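Side-chain contacts in collagen adhesin (Staphylococcus aureus, PDB 2F68), which binds collagen as a cell-surface adhesin, probably by wrapping its two immunoglobulin-like domains round the collagen triple helix: residues V35-D40 against I52-P57; V180-T185 against E285-S290; T220-E223 against G228-I231. All coordinates share one frame; numbering follows the deposited sequence.

Contact 1. Residues V35-D40 against I52-P57; sequences VKMTFD and IKVAWP
Phe39 and Ile52 meet where two strands face each other across the hydrophobic core in the sandwich of an immunoglobulin-like domain. CD1 of Ile52 sits over a face of the phenyl ring, a CH-pi contact 4.2 Å from the centroid and 26° off the ring normal. It lies toward the root of the ring: its nearest atom there is CG of Phe39, at 3.8 Å. With CG between the backbone N and the carbonyl carbon (chi1 63°), the ring hangs from the strand with one face toward Ile52. Two residues earlier on the same strand, Met37 slants across Ile52 and Val54 together. Its chain bends twice beyond CG, bringing CE to 3.7 Å and SD to 3.9 Å from CG2 of Ile52. Nearer its root, Met37 CG lies 4.1 Å from CG2 of Val54. Ile52 thus serves two neighbours with its two branches, CD1 for the ring and CG2 for the methionine, while flexible Met37 bends to touch both Ile52 and Val54. The strands run nearly antiparallel, 157° between directions and 9.6 Å between axes, too far for pairing as sheet neighbours. Phe94 meets the Phe39 ring nearly at right angles, and Ile92 touches both Met37 and Ile52. The contact is wholly apolar, so the two strands are joined here by dispersion and by the exclusion of water, without any directional bond between them.

Contact 2. Residues V180-T185 against E285-S290; sequences VSKDIT and EVNGKS
Lys182 NZ meets Glu285 OE2 from the anti side of the carboxylate and 30° out of its plane, in a salt bridge of 2.9 Å. The bond joins parts of the chain about a hundred residues apart, Lys182 reaching from the loop before strand 184-190. Its chain crosses that of Glu285 at about a right angle and bends at chi3 (-79°), so that it passes OE2 with CD and CE before NZ meets it; Lys182 CD lies 3.4 Å from Glu285 OE2. Glu285 extends its chain to bring the carboxylate there. On the same segment, Asn287 ND2 gives a weak hydrogen bond of 3.4 Å to the other oxygen, OE1 of Glu285, while Asn287 OD1 lies 3.7 Å from Lys182 NZ. The amide thus turns its N-H to the acid and its oxygen toward the ammonium. Beyond it, Gly288, with positive phi, and Lys289 both face Ala276 in a G1 beta bulge, where the chain turns a corner. Long, flexible charged side chains suit this surface of the collagen-binding domain. Because solvent is near, the ion pair probably contributes modestly; one carboxylate oxygen is paired with the ammonium and the other weakly bonded to the Asn287 amide, which probably helps hold the carboxylate's rotation.

Contact 3. Residues T220-E223 against G228-I231; sequences TDFE and GSKI
Phe222 and Glu223 of helix 218-225 meet Ser229 to Ile231 in a helix-to-strand turn of the collagen-binding domain: beyond the helix the chain turns back so that strand 230-234 runs past its side chains. The apolar part is made by Phe222, whose CG is anti to the backbone N, directing the ring toward the strand. CD2 of Phe222 lies 3.6 Å from CD1 of Ile231, the two side chains crossing at about a right angle, and CE2 of Phe222 lies 3.8 Å from CB of Ser229. A broad ring suits this buried spot, since Ile203 of strand 194-207 touches both Phe222 and Ile231, joining helix and strand to that neighbouring sheet. Small Ser229 meets the ring with its CB and OG.

The polar part belongs to Glu223. Its extended chain brings OE2 to the amide N of Ile231, a hydrogen bond of 3.2 Å with an N-H...O angle of 153°, in which the oxygen is met on its anti side, 27° out of the carboxylate plane. The other oxygen, OE1 of Glu223, makes a long salt bridge of 3.8 Å with NZ of Lys230. Lys230 starts away from the helix, but a bend at chi2 (75°) lays its aliphatic chain beside the carboxylate, CD lying 3.5 Å from Glu223 OE2.

Glycine fits at Gly228 because, at its backbone angles, a side chain would press on the carbonyl O of the preceding residue. Water links the backbones there: one molecule lies 2.8 Å from the carbonyl O of Glu223 and 2.7 Å from the carbonyl O of Ser229.

In the fold
The three contacts follow the two-domain build of the adhesin. Contact 1 lies in the bacterial Ig range and contacts 2 and 3 in the collagen-binding range, on the opposite side of the chain's centre. Centres of contacts 1 and 2 are about 50 Å apart, and those of contacts 1 and 3 about 49 Å; their nearest atoms are about 33 Å and about 36 Å apart. Contacts 2 and 3 are closer, about 18 Å between centres and about 7 Å between nearest atoms, and both reach the six-stranded sheet that includes strands 184-190 and 230-234. In sequence, contact 3 falls between the two segments of contact 2. No collagen is bound among them, so none is assigned to its binding surface.

Contact 1. Residues V35-D40 against I52-P57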
loop_
_atom_site.group_PDB
_atom_site.type_symbol
_atom_site.label_atom_id
_atom_site.label_comp_id
_atom_site.label_asym_id
_atom_site.label_seq_id
_atom_site.Cartn_x
_atom_site.Cartn_y
_atom_site.Cartn_z
ATOM N N VAL A 35 -14.139 -3.545 0.659
ATOM C CA VAL A 35 -15.445 -2.970 0.333
ATOM C C VAL A 35 -16.090 -3.754 -0.813
ATOM O O VAL A 35 -15.451 -4.002 -1.838
ATOM C CB VAL A 35 -15.331 -1.472 -0.063
ATOM C CG1 VAL A 35 -16.712 -0.850 -0.264
ATOM C CG2 VAL A 35 -14.552 -0.692 0.986
ATOM N N LYS A 36 -17.351 -4.139 -0.629
ATOM C CA LYS A 36 -18.099 -4.864 -1.654
ATOM C C LYS A 36 -19.377 -4.120 -2.041
ATOM O O LYS A 36 -20.183 -3.760 -1.182
ATOM C CB LYS A 36 -18.421 -6.286 -1.185
ATOM C CG LYS A 36 -18.875 -7.224 -2.296
ATOM C CD LYS A 36 -19.137 -8.625 -1.768
ATOM C CE LYS A 36 -19.573 -9.561 -2.883
ATOM N NZ LYS A 36 -19.827 -10.940 -2.384
ATOM N N MET A 37 -19.545 -3.898 -3.344
ATOM C CA MET A 37 -20.713 -3.210 -3.887
ATOM C C MET A 37 -21.418 -4.114 -4.896
ATOM O O MET A 37 -20.802 -4.563 -5.863
ATOM C CB MET A 37 -20.289 -1.890 -4.544
ATOM C CG MET A 37 -21.434 -0.981 -5.003
ATOM S SD MET A 37 -22.257 -1.491 -6.531
ATOM C CE MET A 37 -20.878 -1.590 -7.675
ATOM N N THR A 38 -22.705 -4.371 -4.671
ATOM C CA THR A 38 -23.498 -5.211 -5.573
ATOM C C THR A 38 -24.574 -4.404 -6.301
ATOM O O THR A 38 -25.062 -3.395 -5.784
ATOM C CB THR A 38 -24.159 -6.399 -4.835
ATOM O OG1 THR A 38 -25.054 -5.907 -3.832
ATOM C CG2 THR A 38 -23.108 -7.294 -4.185
ATOM N N PHE A 39 -24.941 -4.860 -7.498
ATOM C CA PHE A 39 -25.931 -4.172 -8.330
ATOM C C PHE A 39 -26.752 -5.133 -9.193
ATOM O O PHE A 39 -26.294 -6.229 -9.521
ATOM C CB PHE A 39 -25.251 -3.116 -9.218
ATOM C CG PHE A 39 -24.261 -3.687 -10.205
ATOM C CD1 PHE A 39 -24.673 -4.089 -11.474
ATOM C CD2 PHE A 39 -22.915 -3.809 -9.870
ATOM C CE1 PHE A 39 -23.764 -4.617 -12.387
ATOM C CE2 PHE A 39 -21.997 -4.333 -10.778
ATOM C CZ PHE A 39 -22.422 -4.736 -12.040
ATOM N N ASP A 40 -27.964 -4.708 -9.546
ATOM C CA ASP A 40 -28.795 -5.406 -10.535
ATOM C C ASP A 40 -29.644 -4.420 -11.346
ATOM O O ASP A 40 -29.735 -3.241 -10.995
ATOM C CB ASP A 40 -29.664 -6.498 -9.885
ATOM C CG ASP A 40 -30.580 -5.967 -8.785
ATOM O OD1 ASP A 40 -30.831 -6.721 -7.822
ATOM O OD2 ASP A 40 -31.057 -4.815 -8.874
ATOM N N ILE A 52 -21.479 3.594 -11.918
ATOM C CA ILE A 52 -21.783 3.430 -10.499
ATOM C C ILE A 52 -20.601 3.940 -9.673
ATOM O O ILE A 52 -19.470 3.479 -9.847
ATOM C CB ILE A 52 -22.088 1.952 -10.147
ATOM C CG1 ILE A 52 -23.357 1.477 -10.866
ATOM C CG2 ILE A 52 -22.222 1.774 -8.636
ATOM C CD1 ILE A 52 -23.503 -0.035 -10.956
ATOM N N LYS A 53 -20.871 4.889 -8.781
ATOM C CA LYS A 53 -19.826 5.509 -7.966
ATOM C C LYS A 53 -19.846 5.047 -6.512
ATOM O O LYS A 53 -20.910 4.933 -5.897
ATOM C CB LYS A 53 -19.927 7.036 -8.028
ATOM C CG LYS A 53 -19.419 7.649 -9.325
ATOM C CD LYS A 53 -19.465 9.167 -9.267
ATOM C CE LYS A 53 -18.848 9.787 -10.508
ATOM N NZ LYS A 53 -18.893 11.274 -10.468
ATOM N N VAL A 54 -18.657 4.780 -5.976
ATOM C CA VAL A 54 -18.481 4.449 -4.563
ATOM C C VAL A 54 -17.641 5.547 -3.908
ATOM O O VAL A 54 -16.462 5.716 -4.230
ATOM C CB VAL A 54 -17.815 3.058 -4.368
ATOM C CG1 VAL A 54 -17.667 2.732 -2.887
ATOM C CG2 VAL A 54 -18.618 1.967 -5.070
ATOM N N ALA A 55 -18.263 6.292 -2.997
ATOM C CA ALA A 55 -17.633 7.459 -2.377
ATOM C C ALA A 55 -17.291 7.246 -0.903
ATOM O O ALA A 55 -17.963 6.487 -0.201
ATOM C CB ALA A 55 -18.519 8.689 -2.547
ATOM N N TRP A 56 -16.242 7.931 -0.451
ATOM C CA TRP A 56 -15.772 7.863 0.934
ATOM C C TRP A 56 -15.045 9.156 1.328
ATOM O O TRP A 56 -14.587 9.892 0.449
ATOM C CB TRP A 56 -14.856 6.648 1.135
ATOM C CG TRP A 56 -13.776 6.504 0.100
ATOM C CD1 TRP A 56 -12.681 7.304 -0.065
ATOM C CD2 TRP A 56 -13.681 5.485 -0.904
ATOM N NE1 TRP A 56 -11.916 6.853 -1.113
ATOM C CE2 TRP A 56 -12.506 5.738 -1.645
ATOM C CE3 TRP A 56 -14.478 4.386 -1.251
ATOM C CZ2 TRP A 56 -12.105 4.930 -2.715
ATOM C CZ3 TRP A 56 -14.079 3.583 -2.316
ATOM C CH2 TRP A 56 -12.903 3.861 -3.035
ATOM N N PRO A 57 -14.943 9.443 2.646
ATOM C CA PRO A 57 -14.219 10.636 3.101
ATOM C C PRO A 57 -12.738 10.618 2.713
ATOM O O PRO A 57 -12.050 9.615 2.924
ATOM C CB PRO A 57 -14.377 10.588 4.627
ATOM C CG PRO A 57 -14.707 9.171 4.940
ATOM C CD PRO A 57 -15.511 8.690 3.780
#

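Contact 2. Residues V180-T185 against E285-S290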
loop_
_atom_site.group_PDB
_atom_site.type_symbol
_atom_site.label_atom_id
_atom_site.label_comp_id
_atom_site.label_asym_id
_atom_site.label_seq_id
_atom_site.Cartn_x
_atom_site.Cartn_y
_atom_site.Cartn_z
ATOM N N VAL A 180 27.320 3.152 19.760
ATOM C CA VAL A 180 27.615 1.792 19.320
ATOM C C VAL A 180 29.111 1.472 19.462
ATOM O O VAL A 180 29.968 2.310 19.167
ATOM C CB VAL A 180 27.073 1.528 17.878
ATOM C CG1 VAL A 180 27.927 2.213 16.809
ATOM C CG2 VAL A 180 26.941 0.037 17.607
ATOM N N SER A 181 29.407 0.263 19.936
ATOM C CA SER A 181 30.782 -0.157 20.212
ATOM C C SER A 181 31.489 -0.761 18.997
ATOM O O SER A 181 32.721 -0.824 18.957
ATOM C CB SER A 181 30.816 -1.139 21.388
ATOM O OG SER A 181 30.026 -2.285 21.121
ATOM N N LYS A 182 30.706 -1.205 18.016
ATOM C CA LYS A 182 31.243 -1.818 16.798
ATOM C C LYS A 182 30.553 -1.302 15.532
ATOM O O LYS A 182 29.586 -0.540 15.610
ATOM C CB LYS A 182 31.166 -3.350 16.879
ATOM C CG LYS A 182 29.766 -3.916 17.130
ATOM C CD LYS A 182 29.758 -5.441 17.132
ATOM C CE LYS A 182 29.767 -6.014 15.719
ATOM N NZ LYS A 182 29.756 -7.502 15.722
ATOM N N ASP A 183 31.061 -1.719 14.373
ATOM C CA ASP A 183 30.503 -1.317 13.081
ATOM C C ASP A 183 29.178 -2.018 12.793
ATOM O O ASP A 183 29.060 -3.235 12.957
ATOM C CB ASP A 183 31.502 -1.596 11.951
ATOM C CG ASP A 183 32.759 -0.744 12.047
ATOM O OD1 ASP A 183 32.911 0.017 13.027
ATOM O OD2 ASP A 183 33.605 -0.837 11.132
ATOM N N ILE A 184 28.185 -1.239 12.368
ATOM C CA ILE A 184 26.858 -1.767 12.054
ATOM C C ILE A 184 26.851 -2.392 10.660
ATOM O O ILE A 184 27.203 -1.738 9.674
ATOM C CB ILE A 184 25.756 -0.677 12.155
ATOM C CG1 ILE A 184 25.883 0.107 13.469
ATOM C CG2 ILE A 184 24.367 -1.307 12.030
ATOM C CD1 ILE A 184 25.174 1.452 13.471
ATOM N N THR A 185 26.453 -3.660 10.591
ATOM C CA THR A 185 26.404 -4.395 9.329
ATOM C C THR A 185 25.003 -4.952 9.074
ATOM O O THR A 185 24.475 -5.725 9.878
ATOM C CB THR A 185 27.446 -5.540 9.295
ATOM O OG1 THR A 185 28.719 -5.049 9.734
ATOM C CG2 THR A 185 27.585 -6.108 7.886
ATOM N N GLU A 285 25.692 -8.353 22.430
ATOM C CA GLU A 285 26.066 -8.304 21.017
ATOM C C GLU A 285 25.093 -9.090 20.140
ATOM O O GLU A 285 24.805 -10.259 20.406
ATOM C CB GLU A 285 27.498 -8.814 20.818
ATOM C CG GLU A 285 28.083 -8.526 19.435
ATOM C CD GLU A 285 29.467 -9.123 19.230
ATOM O OE1 GLU A 285 29.795 -10.137 19.884
ATOM O OE2 GLU A 285 30.228 -8.579 18.403
ATOM N N VAL A 286 24.594 -8.429 19.101
ATOM C CA VAL A 286 23.706 -9.053 18.124
ATOM C C VAL A 286 24.531 -9.518 16.925
ATOM O O VAL A 286 25.192 -8.713 16.262
ATOM C CB VAL A 286 22.571 -8.087 17.688
ATOM C CG1 VAL A 286 21.802 -8.642 16.496
ATOM C CG2 VAL A 286 21.625 -7.817 18.852
ATOM N N ASN A 287 24.495 -10.823 16.664
ATOM C CA ASN A 287 25.281 -11.425 15.588
ATOM C C ASN A 287 24.420 -12.182 14.577
ATOM O O ASN A 287 24.161 -13.379 14.735
ATOM C CB ASN A 287 26.371 -12.340 16.164
ATOM C CG ASN A 287 27.361 -11.596 17.046
ATOM O OD1 ASN A 287 27.877 -10.541 16.674
ATOM N ND2 ASN A 287 27.637 -12.152 18.220
ATOM N N GLY A 288 23.976 -11.470 13.544
ATOM C CA GLY A 288 23.196 -12.062 12.460
ATOM C C GLY A 288 21.779 -12.450 12.832
ATOM O O GLY A 288 21.303 -13.520 12.444
ATOM N N LYS A 289 21.103 -11.583 13.584
ATOM C CA LYS A 289 19.706 -11.801 13.950
ATOM C C LYS A 289 18.796 -11.399 12.793
ATOM O O LYS A 289 19.033 -10.388 12.128
ATOM C CB LYS A 289 19.347 -11.015 15.215
ATOM C CG LYS A 289 18.043 -11.440 15.878
ATOM C CD LYS A 289 17.763 -10.618 17.128
ATOM C CE LYS A 289 16.426 -10.987 17.756
ATOM N NZ LYS A 289 15.264 -10.552 16.927
ATOM N N SER A 290 17.759 -12.200 12.558
ATOM C CA SER A 290 16.833 -11.973 11.452
ATOM C C SER A 290 15.800 -10.897 11.768
ATOM O O SER A 290 15.189 -10.898 12.839
ATOM C CB SER A 290 16.128 -13.276 11.069
ATOM O OG SER A 290 17.054 -14.236 10.597
#

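Contact 3. Residues T220-E223 against G228-I231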
loop_
_atom_site.group_PDB
_atom_site.type_symbol
_atom_site.label_atom_id
_atom_site.label_comp_id
_atom_site.label_asym_id
_atom_site.label_seq_id
_atom_site.Cartn_x
_atom_site.Cartn_y
_atom_site.Cartn_z
ATOM N N THR A 220 26.421 7.747 -3.533
ATOM C CA THR A 220 27.714 8.418 -3.689
ATOM C C THR A 220 27.905 9.534 -2.656
ATOM O O THR A 220 28.989 9.679 -2.088
ATOM C CB THR A 220 27.891 8.985 -5.120
ATOM O OG1 THR A 220 27.451 8.019 -6.082
ATOM C CG2 THR A 220 29.352 9.334 -5.393
ATOM N N ASP A 221 26.846 10.306 -2.413
ATOM C CA ASP A 221 26.881 11.401 -1.441
ATOM C C ASP A 221 26.933 10.903 0.003
ATOM O O ASP A 221 27.490 11.574 0.875
ATOM C CB ASP A 221 25.683 12.339 -1.632
ATOM C CG ASP A 221 25.730 13.096 -2.953
ATOM O OD1 ASP A 221 26.839 13.427 -3.426
ATOM O OD2 ASP A 221 24.648 13.366 -3.517
ATOM N N PHE A 222 26.348 9.730 0.248
ATOM C CA PHE A 222 26.358 9.107 1.572
ATOM C C PHE A 222 27.744 8.566 1.922
ATOM O O PHE A 222 28.221 8.747 3.044
ATOM C CB PHE A 222 25.311 7.987 1.648
ATOM C CG PHE A 222 25.176 7.364 3.014
ATOM C CD1 PHE A 222 24.322 7.917 3.965
ATOM C CD2 PHE A 222 25.896 6.219 3.347
ATOM C CE1 PHE A 222 24.193 7.343 5.228
ATOM C CE2 PHE A 222 25.773 5.637 4.607
ATOM C CZ PHE A 222 24.920 6.201 5.549
ATOM N N GLU A 223 28.382 7.908 0.956
ATOM C CA GLU A 223 29.701 7.305 1.151
ATOM C C GLU A 223 30.821 8.345 1.242
ATOM O O GLU A 223 31.870 8.083 1.834
ATOM C CB GLU A 223 30.001 6.290 0.043
ATOM C CG GLU A 223 29.161 5.015 0.120
ATOM C CD GLU A 223 29.465 4.022 -0.994
ATOM O OE1 GLU A 223 30.460 4.210 -1.725
ATOM O OE2 GLU A 223 28.701 3.042 -1.134
ATOM N N GLY A 228 34.173 5.236 4.982
ATOM C CA GLY A 228 34.135 3.898 5.564
ATOM C C GLY A 228 32.810 3.201 5.315
ATOM O O GLY A 228 32.740 1.970 5.314
ATOM N N SER A 229 31.759 3.995 5.106
ATOM C CA SER A 229 30.429 3.472 4.801
ATOM C C SER A 229 30.362 2.911 3.386
ATOM O O SER A 229 31.012 3.426 2.473
ATOM C CB SER A 229 29.361 4.555 4.978
ATOM O OG SER A 229 29.259 4.962 6.331
ATOM N N LYS A 230 29.571 1.853 3.214
ATOM C CA LYS A 230 29.403 1.212 1.914
ATOM C C LYS A 230 28.023 0.571 1.780
ATOM O O LYS A 230 27.695 -0.379 2.497
ATOM C CB LYS A 230 30.510 0.172 1.679
ATOM C CG LYS A 230 30.558 -0.414 0.267
ATOM C CD LYS A 230 31.139 0.568 -0.744
ATOM C CE LYS A 230 31.130 -0.019 -2.146
ATOM N NZ LYS A 230 31.676 0.934 -3.151
ATOM N N ILE A 231 27.221 1.107 0.863
ATOM C CA ILE A 231 25.929 0.519 0.521
ATOM C C ILE A 231 26.087 -0.270 -0.780
ATOM O O ILE A 231 25.850 0.251 -1.876
ATOM C CB ILE A 231 24.802 1.584 0.400
ATOM C CG1 ILE A 231 24.811 2.528 1.609
ATOM C CG2 ILE A 231 23.435 0.909 0.252
ATOM C CD1 ILE A 231 23.991 3.796 1.421
HETATM O O HOH W 1 32.744 5.552 2.488
#